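Local coordinates for VipE (Legionella pneumophila subsp. pneumophila str. Philadelphia 1, PDB 4QN8), which is an effector protein of Legionella pneumophila whose biochemical activity is not established, represented here by the N-terminal part of the longer protein, at residues H79-P90 against E121-R129. Residues are numbered along the deposited sequence; the frame is centred on the assembly and turned at random.
Sequences HQLTSRMIELSP and EHFNSTRVR
The imidazole of His122 is sandwiched between two side chains of helix 75-88. His79 lies over one face in an offset stack, with ring centroids 4.2 Å apart and planes 19° from parallel. On the opposite face sits the methyl of Thr82, a CH-pi contact with CG2 3.7 Å from the ring centroid of His122. At the ring edge, near the plane, a water lies 2.8 Å from His122 ND1. Glu111 ties the two histidines together, since its carboxylate is hydrogen-bonded to His79 ND1 and His122 NE2. This one carboxylate so holds the stacked pair in place.

The guanidinium of Arg127 reaches past the end of the same helix. The Arg127 side chain has CG anti to the backbone N (chi1 -176°) and a bend at chi2, which carry it across Ile86 at a slant. NH1 of Arg127 donates to Ser89 O at 2.9 Å, approaching from outside the carbonyl plane. NH2 adds weak bonds to Ser89 O and, at the guanidinium edge, to Pro90 O. Arg127 NE pairs with Glu131, and Phe97 makes a cation-pi contact with the same side chain.

Ile86 fills the middle. Its CG2 meets Arg127 CB at 3.6 Å and Val128 CG2 at 4.1 Å, while CD1 turns to His122. Ser125 is the N-cap of helix 126-131: its OG bonds to His122 O and weakly accepts from Val128 N.

In this all-helical domain the contact joins helix 75-88 and the two residues after it to the 3-10 segment 121-124 and the start of helix 126-131. Helix 103-114 adjoins both sides through Phe107 and Leu108, and helix 135-154 packs against Val128.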
loop_
_atom_site.group_PDB
_atom_site.type_symbol
_atom_site.label_atom_id
_atom_site.label_comp_id
_atom_site.label_asym_id
_atom_site.label_seq_id
_atom_site.Cartn_x
_atom_site.Cartn_y
_atom_site.Cartn_z
ATOM N N HIS A 79 6.982 -9.954 0.022
ATOM C CA HIS A 79 5.786 -10.800 -0.079
ATOM C C HIS A 79 5.196 -11.051 1.304
ATOM O O HIS A 79 3.983 -10.990 1.507
ATOM C CB HIS A 79 6.097 -12.129 -0.753
ATOM C CG HIS A 79 4.884 -12.966 -0.978
ATOM N ND1 HIS A 79 4.005 -12.723 -2.012
ATOM C CD2 HIS A 79 4.376 -14.010 -0.282
ATOM C CE1 HIS A 79 3.014 -13.600 -1.954
ATOM N NE2 HIS A 79 3.213 -14.387 -0.912
ATOM N N GLN A 80 6.081 -11.325 2.254
ATOM C CA GLN A 80 5.707 -11.643 3.633
ATOM C C GLN A 80 5.053 -10.417 4.269
ATOM O O GLN A 80 4.001 -10.521 4.910
ATOM C CB GLN A 80 6.987 -12.037 4.382
ATOM C CG GLN A 80 6.855 -12.659 5.749
ATOM C CD GLN A 80 8.230 -13.062 6.294
ATOM O OE1 GLN A 80 9.125 -12.218 6.420
ATOM N NE2 GLN A 80 8.411 -14.355 6.591
ATOM N N LEU A 81 5.650 -9.245 4.072
ATOM C CA LEU A 81 5.066 -8.018 4.620
ATOM C C LEU A 81 3.677 -7.778 4.038
ATOM O O LEU A 81 2.734 -7.482 4.768
ATOM C CB LEU A 81 5.950 -6.793 4.358
ATOM C CG LEU A 81 7.197 -6.610 5.221
ATOM C CD1 LEU A 81 8.029 -5.452 4.678
ATOM C CD2 LEU A 81 6.825 -6.369 6.677
ATOM N N THR A 82 3.537 -7.934 2.730
ATOM C CA THR A 82 2.238 -7.697 2.103
ATOM C C THR A 82 1.167 -8.659 2.632
ATOM O O THR A 82 0.013 -8.262 2.879
ATOM C CB THR A 82 2.373 -7.818 0.585
ATOM O OG1 THR A 82 3.292 -6.816 0.137
ATOM C CG2 THR A 82 1.023 -7.604 -0.114
ATOM N N SER A 83 1.539 -9.913 2.829
ATOM C CA SER A 83 0.586 -10.895 3.350
ATOM C C SER A 83 0.148 -10.556 4.769
ATOM O O SER A 83 -1.038 -10.685 5.111
ATOM C CB SER A 83 1.189 -12.304 3.340
ATOM O OG SER A 83 1.364 -12.764 2.016
ATOM N N ARG A 84 1.101 -10.131 5.592
ATOM C CA ARG A 84 0.781 -9.721 6.947
ATOM C C ARG A 84 -0.134 -8.516 6.943
ATOM O O ARG A 84 -1.080 -8.445 7.725
ATOM C CB ARG A 84 2.051 -9.401 7.731
ATOM C CG ARG A 84 2.881 -10.602 8.047
ATOM C CD ARG A 84 4.118 -10.162 8.782
ATOM N NE ARG A 84 3.826 -9.752 10.159
ATOM C CZ ARG A 84 4.641 -8.982 10.877
ATOM N NH1 ARG A 84 5.767 -8.528 10.336
ATOM N NH2 ARG A 84 4.329 -8.654 12.125
HETATM N N MSE A 85 0.134 -7.561 6.054
HETATM C CA MSE A 85 -0.684 -6.364 6.006
HETATM C C MSE A 85 -2.116 -6.708 5.632
HETATM O O MSE A 85 -3.064 -6.129 6.177
HETATM C CB MSE A 85 -0.094 -5.342 5.028
HETATM C CG MSE A 85 1.230 -4.768 5.514
HETATM SE SE MSE A 85 1.865 -3.532 4.159
HETATM C CE MSE A 85 3.506 -2.938 5.010
ATOM N N ILE A 86 -2.279 -7.661 4.728
ATOM C CA ILE A 86 -3.620 -8.077 4.324
ATOM C C ILE A 86 -4.324 -8.757 5.510
ATOM O O ILE A 86 -5.500 -8.485 5.776
ATOM C CB ILE A 86 -3.585 -8.967 3.047
ATOM C CG1 ILE A 86 -3.289 -8.083 1.825
ATOM C CG2 ILE A 86 -4.894 -9.720 2.856
ATOM C CD1 ILE A 86 -2.626 -8.785 0.645
ATOM N N GLU A 87 -3.608 -9.606 6.244
ATOM C CA GLU A 87 -4.203 -10.283 7.413
ATOM C C GLU A 87 -4.588 -9.316 8.525
ATOM O O GLU A 87 -5.601 -9.519 9.206
ATOM C CB GLU A 87 -3.233 -11.302 8.013
ATOM C CG GLU A 87 -3.125 -12.630 7.311
ATOM C CD GLU A 87 -1.973 -13.442 7.865
ATOM O OE1 GLU A 87 -0.911 -12.835 8.144
ATOM O OE2 GLU A 87 -2.125 -14.669 8.033
ATOM N N LEU A 88 -3.770 -8.282 8.722
ATOM C CA LEU A 88 -3.895 -7.404 9.893
ATOM C C LEU A 88 -4.609 -6.084 9.655
ATOM O O LEU A 88 -4.874 -5.361 10.612
ATOM C CB LEU A 88 -2.521 -7.089 10.468
ATOM C CG LEU A 88 -1.769 -8.304 10.994
ATOM C CD1 LEU A 88 -0.356 -7.886 11.400
ATOM C CD2 LEU A 88 -2.498 -8.978 12.168
ATOM N N SER A 89 -4.882 -5.768 8.390
ATOM C CA SER A 89 -5.566 -4.527 8.011
ATOM C C SER A 89 -6.881 -4.402 8.772
ATOM O O SER A 89 -7.580 -5.399 8.960
ATOM C CB SER A 89 -5.849 -4.507 6.510
ATOM O OG SER A 89 -4.664 -4.289 5.780
ATOM N N PRO A 90 -7.204 -3.182 9.238
ATOM C CA PRO A 90 -8.359 -2.977 10.115
ATOM C C PRO A 90 -9.661 -3.304 9.415
ATOM O O PRO A 90 -9.796 -3.045 8.217
ATOM C CB PRO A 90 -8.298 -1.478 10.440
ATOM C CG PRO A 90 -7.467 -0.878 9.349
ATOM C CD PRO A 90 -6.470 -1.927 8.994
ATOM N N GLU A 121 -0.378 -14.859 -5.541
ATOM C CA GLU A 121 -0.792 -15.720 -4.435
ATOM C C GLU A 121 -1.659 -14.997 -3.387
ATOM O O GLU A 121 -2.386 -15.641 -2.629
ATOM C CB GLU A 121 0.431 -16.359 -3.772
ATOM C CG GLU A 121 1.300 -17.180 -4.727
ATOM C CD GLU A 121 2.566 -17.706 -4.063
ATOM O OE1 GLU A 121 2.678 -17.591 -2.819
ATOM O OE2 GLU A 121 3.447 -18.232 -4.784
ATOM N N HIS A 122 -1.581 -13.675 -3.348
ATOM C CA HIS A 122 -2.332 -12.899 -2.353
ATOM C C HIS A 122 -3.834 -12.969 -2.601
ATOM O O HIS A 122 -4.632 -12.778 -1.675
ATOM C CB HIS A 122 -1.908 -11.433 -2.343
ATOM C CG HIS A 122 -0.519 -11.200 -1.847
ATOM N ND1 HIS A 122 -0.079 -11.659 -0.624
ATOM C CD2 HIS A 122 0.522 -10.534 -2.401
ATOM C CE1 HIS A 122 1.185 -11.291 -0.453
ATOM N NE2 HIS A 122 1.562 -10.603 -1.511
ATOM N N PHE A 123 -4.223 -13.244 -3.845
ATOM C CA PHE A 123 -5.646 -13.305 -4.188
ATOM C C PHE A 123 -6.294 -14.594 -3.725
ATOM O O PHE A 123 -7.509 -14.740 -3.808
ATOM C CB PHE A 123 -5.848 -13.086 -5.690
ATOM C CG PHE A 123 -5.362 -11.743 -6.149
ATOM C CD1 PHE A 123 -6.171 -10.623 -6.043
ATOM C CD2 PHE A 123 -4.074 -11.585 -6.626
ATOM C CE1 PHE A 123 -5.715 -9.376 -6.442
ATOM C CE2 PHE A 123 -3.613 -10.339 -7.025
ATOM C CZ PHE A 123 -4.429 -9.235 -6.929
ATOM N N ASN A 124 -5.472 -15.517 -3.235
ATOM C CA ASN A 124 -5.942 -16.757 -2.628
ATOM C C ASN A 124 -6.106 -16.669 -1.110
ATOM O O ASN A 124 -6.589 -17.611 -0.474
ATOM C CB ASN A 124 -4.984 -17.904 -2.964
ATOM C CG ASN A 124 -5.048 -18.306 -4.417
ATOM O OD1 ASN A 124 -6.090 -18.172 -5.065
ATOM N ND2 ASN A 124 -3.933 -18.809 -4.943
ATOM N N SER A 125 -5.707 -15.539 -0.537
ATOM C CA SER A 125 -5.657 -15.384 0.911
ATOM C C SER A 125 -7.074 -15.329 1.478
ATOM O O SER A 125 -8.014 -14.929 0.774
ATOM C CB SER A 125 -4.895 -14.106 1.276
ATOM O OG SER A 125 -5.605 -12.965 0.806
ATOM N N THR A 126 -7.225 -15.730 2.740
ATOM C CA THR A 126 -8.538 -15.746 3.388
ATOM C C THR A 126 -9.200 -14.370 3.320
ATOM O O THR A 126 -10.392 -14.256 3.033
ATOM C CB THR A 126 -8.432 -16.194 4.862
ATOM O OG1 THR A 126 -7.890 -17.526 4.924
ATOM C CG2 THR A 126 -9.803 -16.188 5.531
ATOM N N ARG A 127 -8.428 -13.319 3.570
ATOM C CA ARG A 127 -9.019 -11.984 3.624
ATOM C C ARG A 127 -9.486 -11.533 2.236
ATOM O O ARG A 127 -10.592 -11.003 2.092
ATOM C CB ARG A 127 -8.034 -10.971 4.211
ATOM C CG ARG A 127 -8.604 -9.564 4.395
ATOM C CD ARG A 127 -9.485 -9.504 5.624
ATOM N NE ARG A 127 -9.996 -8.156 5.894
ATOM C CZ ARG A 127 -9.329 -7.217 6.566
ATOM N NH1 ARG A 127 -8.110 -7.462 7.021
ATOM N NH2 ARG A 127 -9.877 -6.021 6.769
ATOM N N VAL A 128 -8.670 -11.755 1.210
ATOM C CA VAL A 128 -9.063 -11.294 -0.124
ATOM C C VAL A 128 -10.233 -12.124 -0.625
ATOM O O VAL A 128 -11.165 -11.596 -1.233
ATOM C CB VAL A 128 -7.893 -11.335 -1.123
ATOM C CG1 VAL A 128 -8.380 -11.097 -2.562
ATOM C CG2 VAL A 128 -6.827 -10.313 -0.736
ATOM N N ARG A 129 -10.199 -13.424 -0.354
ATOM C CA ARG A 129 -11.322 -14.274 -0.733
ATOM C C ARG A 129 -12.606 -13.868 -0.031
ATOM O O ARG A 129 -13.669 -13.871 -0.643
ATOM C CB ARG A 129 -11.029 -15.749 -0.483
ATOM C CG ARG A 129 -10.136 -16.367 -1.528
HETATM O O HOH W 1 -1.643 -12.942 1.245
#